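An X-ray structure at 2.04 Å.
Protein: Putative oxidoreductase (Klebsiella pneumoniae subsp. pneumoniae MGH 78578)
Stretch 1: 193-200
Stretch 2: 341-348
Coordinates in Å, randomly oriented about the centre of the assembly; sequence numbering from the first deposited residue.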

# COMPACT_ATOMS: atom_id res chain seq x y z
N GLY B 193 6.26 -15.58 -10.08
CA GLY B 193 7.67 -15.82 -10.31
C GLY B 193 8.47 -14.77 -9.54
O GLY B 193 7.92 -14.07 -8.69
N LEU B 194 9.76 -14.66 -9.83
CA LEU B 194 10.63 -13.70 -9.14
C LEU B 194 10.47 -12.25 -9.58
O LEU B 194 10.36 -11.96 -10.77
CB LEU B 194 12.11 -14.08 -9.32
CG LEU B 194 12.56 -15.47 -8.87
CD1 LEU B 194 14.05 -15.65 -9.18
CD2 LEU B 194 12.29 -15.62 -7.38
N PRO B 195 10.48 -11.31 -8.63
CA PRO B 195 10.34 -9.90 -8.97
C PRO B 195 11.69 -9.39 -9.48
O PRO B 195 12.73 -10.02 -9.23
CB PRO B 195 9.96 -9.26 -7.64
CG PRO B 195 10.75 -10.11 -6.65
CD PRO B 195 10.52 -11.51 -7.17
N GLN B 196 11.66 -8.27 -10.19
CA GLN B 196 12.88 -7.68 -10.71
C GLN B 196 13.65 -6.95 -9.61
O GLN B 196 14.88 -6.92 -9.62
CB GLN B 196 12.57 -6.71 -11.84
CG GLN B 196 13.81 -6.16 -12.54
CD GLN B 196 13.49 -5.61 -13.92
OE1 GLN B 196 12.83 -6.27 -14.71
NE2 GLN B 196 13.98 -4.41 -14.21
N SER B 197 12.92 -6.36 -8.67
CA SER B 197 13.55 -5.65 -7.56
C SER B 197 12.62 -5.62 -6.35
O SER B 197 11.41 -5.84 -6.47
CB SER B 197 13.92 -4.22 -7.96
OG SER B 197 12.77 -3.42 -8.13
N VAL B 198 13.18 -5.36 -5.18
CA VAL B 198 12.41 -5.33 -3.94
C VAL B 198 12.67 -4.04 -3.19
O VAL B 198 13.82 -3.61 -3.04
CB VAL B 198 12.80 -6.53 -3.03
CG1 VAL B 198 12.06 -6.45 -1.71
CG2 VAL B 198 12.49 -7.85 -3.72
N GLN B 199 11.60 -3.41 -2.73
CA GLN B 199 11.73 -2.18 -1.98
C GLN B 199 11.05 -2.40 -0.64
O GLN B 199 9.96 -2.97 -0.57
CB GLN B 199 11.07 -1.03 -2.77
CG GLN B 199 11.35 0.36 -2.24
CD GLN B 199 10.43 0.73 -1.09
OE1 GLN B 199 9.23 0.48 -1.16
NE2 GLN B 199 10.98 1.35 -0.04
N GLY B 200 11.70 -1.98 0.44
CA GLY B 200 11.11 -2.20 1.74
C GLY B 200 11.13 -1.03 2.71
O GLY B 200 12.04 -0.19 2.69
N MSE B 341 17.59 1.92 -0.22
CA MSE B 341 17.86 1.62 -1.62
C MSE B 341 17.12 0.38 -2.15
O MSE B 341 17.08 -0.66 -1.49
CB MSE B 341 19.38 1.42 -1.77
CG MSE B 341 19.88 1.17 -3.17
SE MSE B 341 19.54 2.66 -4.33
CE MSE B 341 18.12 1.85 -5.34
N VAL B 342 16.54 0.50 -3.35
CA VAL B 342 15.84 -0.62 -3.98
C VAL B 342 16.85 -1.76 -4.10
O VAL B 342 18.04 -1.52 -4.36
CB VAL B 342 15.30 -0.23 -5.38
CG1 VAL B 342 14.82 -1.46 -6.13
CG2 VAL B 342 14.12 0.75 -5.23
N GLN B 343 16.40 -3.00 -3.92
CA GLN B 343 17.31 -4.14 -3.96
C GLN B 343 16.94 -5.22 -4.97
O GLN B 343 15.78 -5.37 -5.34
CB GLN B 343 17.37 -4.77 -2.56
CG GLN B 343 17.75 -3.84 -1.42
CD GLN B 343 19.22 -3.45 -1.43
OE1 GLN B 343 20.09 -4.28 -1.73
NE2 GLN B 343 19.51 -2.20 -1.08
N THR B 344 17.94 -5.99 -5.40
CA THR B 344 17.71 -7.10 -6.32
C THR B 344 17.92 -8.36 -5.48
O THR B 344 18.39 -8.27 -4.36
CB THR B 344 18.68 -7.05 -7.53
OG1 THR B 344 20.03 -6.85 -7.08
CG2 THR B 344 18.30 -5.92 -8.47
N LEU B 345 17.55 -9.54 -5.99
CA LEU B 345 17.70 -10.76 -5.20
C LEU B 345 19.06 -11.44 -5.36
O LEU B 345 19.62 -11.49 -6.46
CB LEU B 345 16.60 -11.77 -5.56
CG LEU B 345 15.16 -11.27 -5.59
CD1 LEU B 345 14.23 -12.45 -5.82
CD2 LEU B 345 14.81 -10.56 -4.29
N ASP B 346 19.59 -11.96 -4.26
CA ASP B 346 20.89 -12.63 -4.29
C ASP B 346 20.75 -14.13 -4.55
O ASP B 346 20.93 -14.95 -3.65
CB ASP B 346 21.65 -12.38 -2.98
CG ASP B 346 23.08 -12.91 -3.03
OD1 ASP B 346 23.58 -13.19 -4.15
OD2 ASP B 346 23.69 -13.04 -1.95
N LEU B 347 20.41 -14.46 -5.79
CA LEU B 347 20.24 -15.85 -6.24
C LEU B 347 21.12 -16.04 -7.47
O LEU B 347 21.24 -15.14 -8.30
CB LEU B 347 18.78 -16.11 -6.62
CG LEU B 347 17.67 -15.93 -5.57
CD1 LEU B 347 16.29 -15.97 -6.24
CD2 LEU B 347 17.79 -17.02 -4.52
N SER B 348 21.73 -17.22 -7.60
CA SER B 348 22.59 -17.51 -8.73
C SER B 348 21.79 -17.75 -10.01
O SER B 348 20.57 -17.90 -9.99
CB SER B 348 23.44 -18.74 -8.43
OG SER B 348 22.62 -19.89 -8.31

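The backbone pairing between these two stretches amounts to a single antiparallel bridge, Val-198 with Gln-343, closed by two hydrogen bonds, one of them short. Val-198 N donates to Gln-343 O at a short 2.6 Å with an N-H...O angle of 160°, and Gln-343 N donates to Val-198 O at 2.8 Å with an angle of 164°. Both angles are close to linear, so each amide points almost straight at its acceptor. Reciprocal bonds between the same two residues define the hydrogen-bonded type of antiparallel pair, and Val-198 CA and Gln-343 CA lie 5.0 Å apart. The two carbonyl oxygens approach to 3.5 Å (Val-198 O to Gln-343 O), but as both are acceptors they form no bond with each other.

The register runs in opposite senses: Ser-197 CA lies 4.6 Å from Thr-344 CA, and Gln-199 CA lies 4.8 Å from Val-342 CA. End-to-end directions of the touching parts differ by 149°, antiparallel with an evident deviation from 180°. Residues 197-200 belong to a strand, whereas 341-348 has no regular helix or strand, so the bridge attaches an irregular segment to a strand.

Beside the bridge, apolar side chains carry the contact, and Leu-345 is central. It has the largest area covered by the opposing stretch, 75 Å². Its CA-to-CB bond points sideways, yet the end of the side chain comes nearer: Leu-345 CD2 meets Val-198 CG2 at 3.6 Å, while Leu-345 CD1 lies 4.0 Å from Leu-194 CD2 and 4.1 Å from Pro-195 CD. These are van der Waals separations, and the gain is the burial of hydrocarbon surface. Farther along, Leu-194 and Leu-347 both direct CA-to-CB toward the other stretch, and Leu-194 CD1 reaches Leu-347 CD1 at 3.7 Å. The m,t rotamers of all three leucines accompany this packing.

One residue before Gln-343, Val-342 packs against Ser-197 and Gln-199, the neighbours of Val-198. Val-342 CG1 is 3.4 Å from Ser-197 CB, a tight carbon-carbon approach, and Val-342 CG2 is 4.1 Å from Gln-199 CG. The latter contact uses the aliphatic part of a polar side chain; Ser-197 OG finds its hydrogen bond elsewhere in the structure.

Gln-343 contributes to the pairing through its backbone, while the end of its side chain leads away. There Gln-343 NE2 donates to the backbone O of Met-341, a selenomethionine, at 2.9 Å with an angle of 145°, tying the amide back to its own stretch. Altogether the contact buries 433 Å², summed over both sides.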